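PDB 4V1T: LYND from Lyngbya aestuarii, which probably uses ATP as a YcaO-family cyclodehydratase to convert cysteine residues of a precursor peptide into thiazoline heterocycles during cyanobactin biosynthesis. Local coordinates for residues B[9-14]-B[91-96]; B[208-213]-B[722-727]. All coordinates share one frame; numbering follows the deposited sequence.

In the fold
Starting at the N terminus, the chain leaves strand 6-9, turns through 9-14 and runs on through the winged-helix region before helix 90-98 comes back against that turn. Contact 1 thus closes a loop with 76 residues between its segments; its centre lies about 41 Å from the centre of the chain. The chain then enters the mixed sheet and reaches helix 204-213, beside the zinc site. Contact 2 opens here and closes 508 residues later, in the loop between strands 716-719 and 728-733 of the YcaO region, its centre about 8 Å from that of the chain. The two closures follow one another without nesting or crossing, and their centres lie about 42 Å apart.

Contact 1: residues B[9-14]-B[91-96]; sequences IQPHFH and EVAAFW
The first torsion of His12 sets CG between the backbone N and the carbonyl carbon (chi1 68°) and turns the imidazole back along its own segment, where CE1 lies over one face of the Phe13 ring, 3.2 Å above that plane and offset toward the rim. His12 CB, placed by the backbone, lies 3.3 Å from Ala94 O, a close carbon-to-oxygen contact. In Pro11 the ring is puckered C-gamma endo, and CG is the atom that meets the helix. It sits 3.6 Å from Ala94 N and 3.7 Å from the methyl CB of Ala93, so it rests on the backbone between the two alanines as well as on a side chain. The methyl of Ala94 comes in return against the turn backbone, with CB 3.7 Å from Pro11 O and equally near His12 CA. Methyl-sized side chains let the two backbones come this close: His12 CA and Ala94 CA are 4.1 Å apart.

Pro11 and His12 are the central residues of a type I beta turn from Gln10 to Phe13, closed by Phe13 N to Gln10 O at 3.2 Å. The turn joins strands 6-9 and 14-18 of the winged-helix region and presents its corner to helix 90-98. The second subunit meets the same place: its Arg246 gives a hydrogen bond to Pro11 O, and its Ala247 packs on Ala94. Within the chain, Ser97 OG bonds to Ala93 O and Ala94 O.

No hydrogen bond crosses between the two segments. Proline carbon, histidine CB and alanine methyls meet by van der Waals contact, so the join rests on close fit, and the polar Pro11 O and Ala94 O are answered by Arg246 of the second subunit and by Ser97.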
ATOM      1  N   ILE B   9      -1.469 -20.558 -33.570  1.00 51.59           N
ATOM      2  CA  ILE B   9      -1.753 -20.208 -32.200  1.00 59.47           C
ATOM      3  C   ILE B   9      -0.820 -19.047 -31.883  1.00 58.29           C
ATOM      4  O   ILE B   9       0.355 -19.041 -32.254  1.00 49.68           O
ATOM      5  CB  ILE B   9      -1.516 -21.370 -31.229  1.00 62.76           C
ATOM      6  CG1 ILE B   9      -2.406 -22.564 -31.587  1.00 80.32           C
ATOM      7  CG2 ILE B   9      -1.807 -20.934 -29.804  1.00 62.21           C
ATOM      8  CD1 ILE B   9      -3.902 -22.287 -31.564  1.00 74.04           C
ATOM      9  N   GLN B  10      -1.358 -18.049 -31.212  1.00 46.63           N
ATOM     10  CA  GLN B  10      -0.620 -16.815 -31.002  1.00 58.93           C
ATOM     11  C   GLN B  10       0.747 -17.067 -30.395  1.00 43.53           C
ATOM     12  O   GLN B  10       0.862 -17.818 -29.434  1.00 39.58           O
ATOM     13  CB  GLN B  10      -1.433 -15.818 -30.167  1.00 72.31           C
ATOM     14  CG  GLN B  10      -2.287 -16.379 -29.038  1.00 73.52           C
ATOM     15  CD  GLN B  10      -3.531 -15.531 -28.841  1.00 88.15           C
ATOM     16  OE1 GLN B  10      -4.097 -15.009 -29.806  1.00 86.05           O
ATOM     17  NE2 GLN B  10      -3.946 -15.360 -27.597  1.00 97.41           N
ATOM     18  N   PRO B  11       1.784 -16.445 -30.979  1.00 40.56           N
ATOM     19  CA  PRO B  11       3.173 -16.888 -30.826  1.00 42.09           C
ATOM     20  C   PRO B  11       3.817 -16.624 -29.476  1.00 42.70           C
ATOM     21  O   PRO B  11       4.969 -17.007 -29.283  1.00 50.53           O
ATOM     22  CB  PRO B  11       3.903 -16.120 -31.926  1.00 54.88           C
ATOM     23  CG  PRO B  11       3.105 -14.892 -32.117  1.00 53.23           C
ATOM     24  CD  PRO B  11       1.680 -15.296 -31.898  1.00 44.19           C
ATOM     25  N   HIS B  12       3.098 -16.000 -28.548  1.00 34.97           N
ATOM     26  CA  HIS B  12       3.663 -15.769 -27.224  1.00 41.45           C
ATOM     27  C   HIS B  12       3.494 -17.023 -26.369  1.00 42.02           C
ATOM     28  O   HIS B  12       4.078 -17.137 -25.300  1.00 49.97           O
ATOM     29  CB  HIS B  12       3.036 -14.537 -26.561  1.00 36.08           C
ATOM     30  CG  HIS B  12       1.592 -14.692 -26.196  1.00 44.47           C
ATOM     31  ND1 HIS B  12       1.188 -15.241 -25.003  1.00 46.49           N
ATOM     32  CD2 HIS B  12       0.459 -14.336 -26.848  1.00 41.62           C
ATOM     33  CE1 HIS B  12      -0.130 -15.230 -24.938  1.00 46.70           C
ATOM     34  NE2 HIS B  12      -0.596 -14.682 -26.044  1.00 51.98           N
ATOM     35  N   PHE B  13       2.706 -17.975 -26.866  1.00 35.30           N
ATOM     36  CA  PHE B  13       2.524 -19.252 -26.193  1.00 37.75           C
ATOM     37  C   PHE B  13       3.557 -20.282 -26.633  1.00 43.69           C
ATOM     38  O   PHE B  13       3.826 -20.440 -27.818  1.00 46.46           O
ATOM     39  CB  PHE B  13       1.128 -19.809 -26.458  1.00 41.32           C
ATOM     40  CG  PHE B  13       0.038 -19.115 -25.695  1.00 43.75           C
ATOM     41  CD1 PHE B  13       0.160 -18.902 -24.327  1.00 45.61           C
ATOM     42  CD2 PHE B  13      -1.110 -18.673 -26.341  1.00 48.30           C
ATOM     43  CE1 PHE B  13      -0.838 -18.253 -23.624  1.00 44.15           C
ATOM     44  CE2 PHE B  13      -2.110 -18.026 -25.642  1.00 52.83           C
ATOM     45  CZ  PHE B  13      -1.974 -17.812 -24.282  1.00 51.15           C
ATOM     46  N   HIS B  14       4.141 -20.967 -25.664  1.00 49.43           N
ATOM     47  CA  HIS B  14       4.853 -22.207 -25.930  1.00 41.82           C
ATOM     48  C   HIS B  14       3.826 -23.341 -25.887  1.00 41.66           C
ATOM     49  O   HIS B  14       3.126 -23.520 -24.888  1.00 37.09           O
ATOM     50  CB  HIS B  14       5.965 -22.430 -24.908  1.00 55.43           C
ATOM     51  CG  HIS B  14       6.489 -23.827 -24.884  1.00 62.15           C
ATOM     52  ND1 HIS B  14       7.001 -24.449 -26.001  1.00 70.18           N
ATOM     53  CD2 HIS B  14       6.576 -24.728 -23.879  1.00 72.88           C
ATOM     54  CE1 HIS B  14       7.380 -25.675 -25.685  1.00 75.88           C
ATOM     55  NE2 HIS B  14       7.132 -25.870 -24.402  1.00 72.67           N
ATOM     56  N   GLU B  91       9.400 -13.153 -32.359  1.00 44.15           N
ATOM     57  CA  GLU B  91       9.565 -12.490 -31.070  1.00 42.69           C
ATOM     58  C   GLU B  91       8.736 -11.215 -30.969  1.00 40.98           C
ATOM     59  O   GLU B  91       8.102 -10.957 -29.943  1.00 36.46           O
ATOM     60  CB  GLU B  91      11.033 -12.175 -30.809  1.00 42.40           C
ATOM     61  CG  GLU B  91      11.871 -13.390 -30.431  1.00 43.29           C
ATOM     62  CD  GLU B  91      12.693 -13.909 -31.597  1.00 63.63           C
ATOM     63  OE1 GLU B  91      12.197 -13.894 -32.748  1.00 53.21           O
ATOM     64  OE2 GLU B  91      13.846 -14.321 -31.367  1.00 73.38           O
ATOM     65  N   VAL B  92       8.724 -10.432 -32.040  1.00 35.04           N
ATOM     66  CA  VAL B  92       7.926  -9.208 -32.088  1.00 36.53           C
ATOM     67  C   VAL B  92       6.430  -9.526 -32.127  1.00 38.86           C
ATOM     68  O   VAL B  92       5.641  -8.927 -31.402  1.00 39.57           O
ATOM     69  CB  VAL B  92       8.309  -8.347 -33.299  1.00 38.65           C
ATOM     70  CG1 VAL B  92       7.335  -7.192 -33.486  1.00 41.11           C
ATOM     71  CG2 VAL B  92       9.721  -7.805 -33.134  1.00 39.22           C
ATOM     72  N   ALA B  93       6.041 -10.474 -32.976  1.00 39.71           N
ATOM     73  CA  ALA B  93       4.655 -10.914 -33.032  1.00 41.08           C
ATOM     74  C   ALA B  93       4.188 -11.378 -31.668  1.00 38.19           C
ATOM     75  O   ALA B  93       3.045 -11.122 -31.276  1.00 37.89           O
ATOM     76  CB  ALA B  93       4.479 -12.028 -34.055  1.00 41.19           C
ATOM     77  N   ALA B  94       5.070 -12.059 -30.947  1.00 40.15           N
ATOM     78  CA  ALA B  94       4.747 -12.576 -29.615  1.00 43.10           C
ATOM     79  C   ALA B  94       4.490 -11.435 -28.635  1.00 42.17           C
ATOM     80  O   ALA B  94       3.611 -11.521 -27.788  1.00 33.58           O
ATOM     81  CB  ALA B  94       5.869 -13.463 -29.110  1.00 43.96           C
ATOM     82  N   PHE B  95       5.259 -10.364 -28.751  1.00 33.08           N
ATOM     83  CA  PHE B  95       5.079  -9.217 -27.881  1.00 34.49           C
ATOM     84  C   PHE B  95       3.686  -8.635 -28.041  1.00 29.24           C
ATOM     85  O   PHE B  95       3.016  -8.309 -27.063  1.00 36.32           O
ATOM     86  CB  PHE B  95       6.137  -8.152 -28.161  1.00 37.82           C
ATOM     87  CG  PHE B  95       6.125  -7.026 -27.168  1.00 37.88           C
ATOM     88  CD1 PHE B  95       6.875  -7.101 -26.001  1.00 32.05           C
ATOM     89  CD2 PHE B  95       5.347  -5.915 -27.385  1.00 31.28           C
ATOM     90  CE1 PHE B  95       6.849  -6.072 -25.093  1.00 34.95           C
ATOM     91  CE2 PHE B  95       5.314  -4.879 -26.460  1.00 39.34           C
ATOM     92  CZ  PHE B  95       6.070  -4.960 -25.320  1.00 41.57           C
ATOM     93  N   TRP B  96       3.239  -8.535 -29.287  1.00 32.76           N
ATOM     94  CA  TRP B  96       1.956  -7.927 -29.591  1.00 34.23           C
ATOM     95  C   TRP B  96       0.787  -8.861 -29.339  1.00 35.22           C
ATOM     96  O   TRP B  96      -0.276  -8.421 -28.903  1.00 34.50           O
ATOM     97  CB  TRP B  96       1.960  -7.407 -31.031  1.00 37.50           C
ATOM     98  CG  TRP B  96       2.971  -6.298 -31.206  1.00 37.13           C
ATOM     99  CD1 TRP B  96       4.056  -6.297 -32.036  1.00 41.41           C
ATOM    100  CD2 TRP B  96       3.015  -5.057 -30.493  1.00 38.57           C
ATOM    101  NE1 TRP B  96       4.763  -5.133 -31.890  1.00 34.78           N
ATOM    102  CE2 TRP B  96       4.152  -4.354 -30.946  1.00 36.81           C
ATOM    103  CE3 TRP B  96       2.209  -4.477 -29.514  1.00 36.96           C
ATOM    104  CZ2 TRP B  96       4.493  -3.091 -30.467  1.00 40.63           C
ATOM    105  CZ3 TRP B  96       2.547  -3.227 -29.031  1.00 33.84           C
ATOM    106  CH2 TRP B  96       3.682  -2.544 -29.508  1.00 34.78           C
TER

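Contact 2: residues B[208-213]-B[722-727]; sequences AHRLRG and RPDIGL
Arg210 reaches off helix 204-213 to meet Asp724 in a buried salt bridge, the two side chains approaching from opposite directions. A single N-H makes the bond: NH2 donates to Asp724 OD2 at 2.8 Å, with an N-H...O angle of 162°. The oxygen lies practically in the guanidinium plane, but the donor stands 52° out of the carboxylate plane, and the two flat groups are turned 53° against each other. With NE of Arg210 3.9 Å from the same OD2, this is not the paired, side-on arrangement.

Asp724 OD2 carries a second bond, from Arg308 NE; OD1 accepts from Gln310 NE2, and Arg210 NH1 donates to Thr363 O. Beside the bridge, Ile725 CD1 comes to 4.0 Å from Arg210 NH2, and this side chain also packs on Val425 and Tyr428 of helix 413-429. Arg722 O accepts from Ile725 N at 2.9 Å. The same Arg722 O also takes Gly726 N at 3.0 Å, so one carbonyl holds both N-H groups just past Asp724.

A leucine in place of Arg210 has no guanidinium, so the buried Asp724 carboxylate would probably be left with its charge less well balanced, keeping Arg308 as its arginine partner, while Thr363 O loses this donor.

The side chain of Asp724 is about 9 Å from the zinc ion, whose ligands Cys311 and Cys314 follow closely on Gln310. One carboxylate, gripped by two arginines and a glutamine, thus ties the zinc-site neighbourhood to the YcaO region, and the flanking positive charges probably stabilise its anionic form.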
ATOM      1  N   ALA B 208       1.541  21.444 -15.667  1.00 44.02           N
ATOM      2  CA  ALA B 208       2.385  22.544 -15.219  1.00 50.81           C
ATOM      3  C   ALA B 208       1.881  23.129 -13.898  1.00 53.30           C
ATOM      4  O   ALA B 208       2.668  23.455 -13.016  1.00 55.54           O
ATOM      5  CB  ALA B 208       2.453  23.615 -16.287  1.00 53.84           C
ATOM      6  N   HIS B 209       0.564  23.237 -13.764  1.00 43.15           N
ATOM      7  CA  HIS B 209      -0.054  23.803 -12.570  1.00 44.21           C
ATOM      8  C   HIS B 209       0.300  22.978 -11.327  1.00 44.27           C
ATOM      9  O   HIS B 209       0.429  23.511 -10.240  1.00 48.17           O
ATOM     10  CB  HIS B 209      -1.572  23.876 -12.748  1.00 44.84           C
ATOM     11  CG  HIS B 209      -2.276  24.662 -11.689  1.00 49.02           C
ATOM     12  ND1 HIS B 209      -2.814  24.082 -10.560  1.00 56.16           N
ATOM     13  CD2 HIS B 209      -2.553  25.988 -11.598  1.00 56.96           C
ATOM     14  CE1 HIS B 209      -3.383  25.015  -9.817  1.00 57.75           C
ATOM     15  NE2 HIS B 209      -3.239  26.181 -10.425  1.00 57.90           N
ATOM     16  N   ARG B 210       0.452  21.672 -11.492  1.00 49.60           N
ATOM     17  CA  ARG B 210       0.867  20.821 -10.385  1.00 46.77           C
ATOM     18  C   ARG B 210       2.382  20.903 -10.179  1.00 48.33           C
ATOM     19  O   ARG B 210       2.860  20.984  -9.047  1.00 54.82           O
ATOM     20  CB  ARG B 210       0.448  19.365 -10.640  1.00 52.55           C
ATOM     21  CG  ARG B 210      -1.058  19.124 -10.710  1.00 47.94           C
ATOM     22  CD  ARG B 210      -1.714  19.284  -9.345  1.00 65.26           C
ATOM     23  NE  ARG B 210      -3.170  19.287  -9.446  1.00 70.25           N
ATOM     24  CZ  ARG B 210      -3.941  18.212  -9.334  1.00 59.64           C
ATOM     25  NH1 ARG B 210      -3.417  17.015  -9.114  1.00 75.43           N
ATOM     26  NH2 ARG B 210      -5.255  18.337  -9.452  1.00 65.15           N
ATOM     27  N   LEU B 211       3.128  20.873 -11.276  1.00 50.14           N
ATOM     28  CA  LEU B 211       4.591  20.902 -11.221  1.00 54.94           C
ATOM     29  C   LEU B 211       5.129  22.148 -10.536  1.00 51.98           C
ATOM     30  O   LEU B 211       5.948  22.042  -9.624  1.00 50.97           O
ATOM     31  CB  LEU B 211       5.187  20.819 -12.630  1.00 55.28           C
ATOM     32  CG  LEU B 211       5.163  19.470 -13.331  1.00 62.82           C
ATOM     33  CD1 LEU B 211       5.731  19.584 -14.740  1.00 70.81           C
ATOM     34  CD2 LEU B 211       5.932  18.427 -12.537  1.00 74.78           C
ATOM     35  N   ARG B 212       4.677  23.318 -10.986  1.00 57.04           N
ATOM     36  CA  ARG B 212       5.072  24.604 -10.392  1.00 63.70           C
ATOM     37  C   ARG B 212       4.910  24.571  -8.873  1.00 60.77           C
ATOM     38  O   ARG B 212       5.781  25.003  -8.130  1.00 59.89           O
ATOM     39  CB  ARG B 212       4.242  25.750 -10.992  1.00 64.50           C
ATOM     40  CG  ARG B 212       4.872  26.410 -12.210  1.00 80.26           C
ATOM     41  CD  ARG B 212       3.828  26.948 -13.176  1.00 81.31           C
ATOM     42  NE  ARG B 212       4.389  27.123 -14.511  1.00 69.53           N
ATOM     43  CZ  ARG B 212       3.681  27.152 -15.636  1.00 73.85           C
ATOM     44  NH1 ARG B 212       2.353  27.026 -15.619  1.00 87.15           N
ATOM     45  NH2 ARG B 212       4.308  27.297 -16.795  1.00 68.06           N
ATOM     46  N   GLY B 213       3.786  24.032  -8.427  1.00 64.06           N
ATOM     47  CA  GLY B 213       3.481  23.951  -7.015  1.00 58.67           C
ATOM     48  C   GLY B 213       4.363  22.993  -6.246  1.00 61.75           C
ATOM     49  O   GLY B 213       4.765  23.277  -5.119  1.00 65.62           O
ATOM     50  N   ARG B 722     -12.100  22.105  -5.269  1.00 41.87           N
ATOM     51  CA  ARG B 722     -11.556  22.190  -6.619  1.00 48.74           C
ATOM     52  C   ARG B 722     -12.000  20.951  -7.393  1.00 46.98           C
ATOM     53  O   ARG B 722     -11.813  19.840  -6.910  1.00 48.50           O
ATOM     54  CB  ARG B 722     -10.035  22.286  -6.574  1.00 41.61           C
ATOM     55  CG  ARG B 722      -9.501  23.304  -5.571  1.00 42.00           C
ATOM     56  CD  ARG B 722      -9.690  24.736  -6.050  1.00 47.96           C
ATOM     57  NE  ARG B 722      -9.377  25.714  -5.003  1.00 47.30           N
ATOM     58  CZ  ARG B 722      -9.182  27.012  -5.219  1.00 50.05           C
ATOM     59  NH1 ARG B 722      -9.252  27.519  -6.449  1.00 46.65           N
ATOM     60  NH2 ARG B 722      -8.908  27.814  -4.206  1.00 47.26           N
ATOM     61  N   PRO B 723     -12.606  21.131  -8.588  1.00 49.34           N
ATOM     62  CA  PRO B 723     -13.154  19.971  -9.310  1.00 55.41           C
ATOM     63  C   PRO B 723     -12.117  18.916  -9.678  1.00 49.05           C
ATOM     64  O   PRO B 723     -12.457  17.742  -9.768  1.00 53.12           O
ATOM     65  CB  PRO B 723     -13.735  20.588 -10.589  1.00 58.23           C
ATOM     66  CG  PRO B 723     -13.931  22.021 -10.277  1.00 61.46           C
ATOM     67  CD  PRO B 723     -12.848  22.385  -9.316  1.00 50.13           C
ATOM     68  N   ASP B 724     -10.879  19.334  -9.911  1.00 51.53           N
ATOM     69  CA  ASP B 724      -9.792  18.409 -10.226  1.00 50.33           C
ATOM     70  C   ASP B 724      -9.304  17.651  -8.981  1.00 50.21           C
ATOM     71  O   ASP B 724      -8.535  16.693  -9.092  1.00 46.18           O
ATOM     72  CB  ASP B 724      -8.620  19.166 -10.875  1.00 55.19           C
ATOM     73  CG  ASP B 724      -8.070  20.276  -9.989  1.00 44.47           C
ATOM     74  OD1 ASP B 724      -8.858  20.875  -9.230  1.00 42.48           O
ATOM     75  OD2 ASP B 724      -6.857  20.549 -10.063  1.00 48.99           O
ATOM     76  N   ILE B 725      -9.744  18.093  -7.807  1.00 46.97           N
ATOM     77  CA  ILE B 725      -9.427  17.428  -6.543  1.00 49.54           C
ATOM     78  C   ILE B 725     -10.536  16.463  -6.146  1.00 49.47           C
ATOM     79  O   ILE B 725     -10.271  15.303  -5.825  1.00 49.29           O
ATOM     80  CB  ILE B 725      -9.231  18.455  -5.411  1.00 55.14           C
ATOM     81  CG1 ILE B 725      -8.037  19.362  -5.715  1.00 52.72           C
ATOM     82  CG2 ILE B 725      -9.053  17.767  -4.063  1.00 49.65           C
ATOM     83  CD1 ILE B 725      -6.702  18.646  -5.767  1.00 48.37           C
ATOM     84  N   GLY B 726     -11.774  16.955  -6.165  1.00 53.26           N
ATOM     85  CA  GLY B 726     -12.944  16.128  -5.872  1.00 56.52           C
ATOM     86  C   GLY B 726     -13.353  16.209  -4.417  1.00 45.03           C
ATOM     87  O   GLY B 726     -14.498  16.527  -4.103  1.00 49.25           O
ATOM     88  N   LEU B 727     -12.412  15.915  -3.527  1.00 44.02           N
ATOM     89  CA  LEU B 727     -12.647  16.016  -2.088  1.00 50.36           C
ATOM     90  C   LEU B 727     -13.144  17.402  -1.720  1.00 44.75           C
ATOM     91  O   LEU B 727     -12.535  18.409  -2.079  1.00 48.34           O
ATOM     92  CB  LEU B 727     -11.362  15.712  -1.313  1.00 54.28           C
ATOM     93  CG  LEU B 727     -11.492  15.649   0.208  1.00 47.54           C
ATOM     94  CD1 LEU B 727     -12.299  14.422   0.634  1.00 47.60           C
ATOM     95  CD2 LEU B 727     -10.120  15.649   0.863  1.00 47.89           C
TER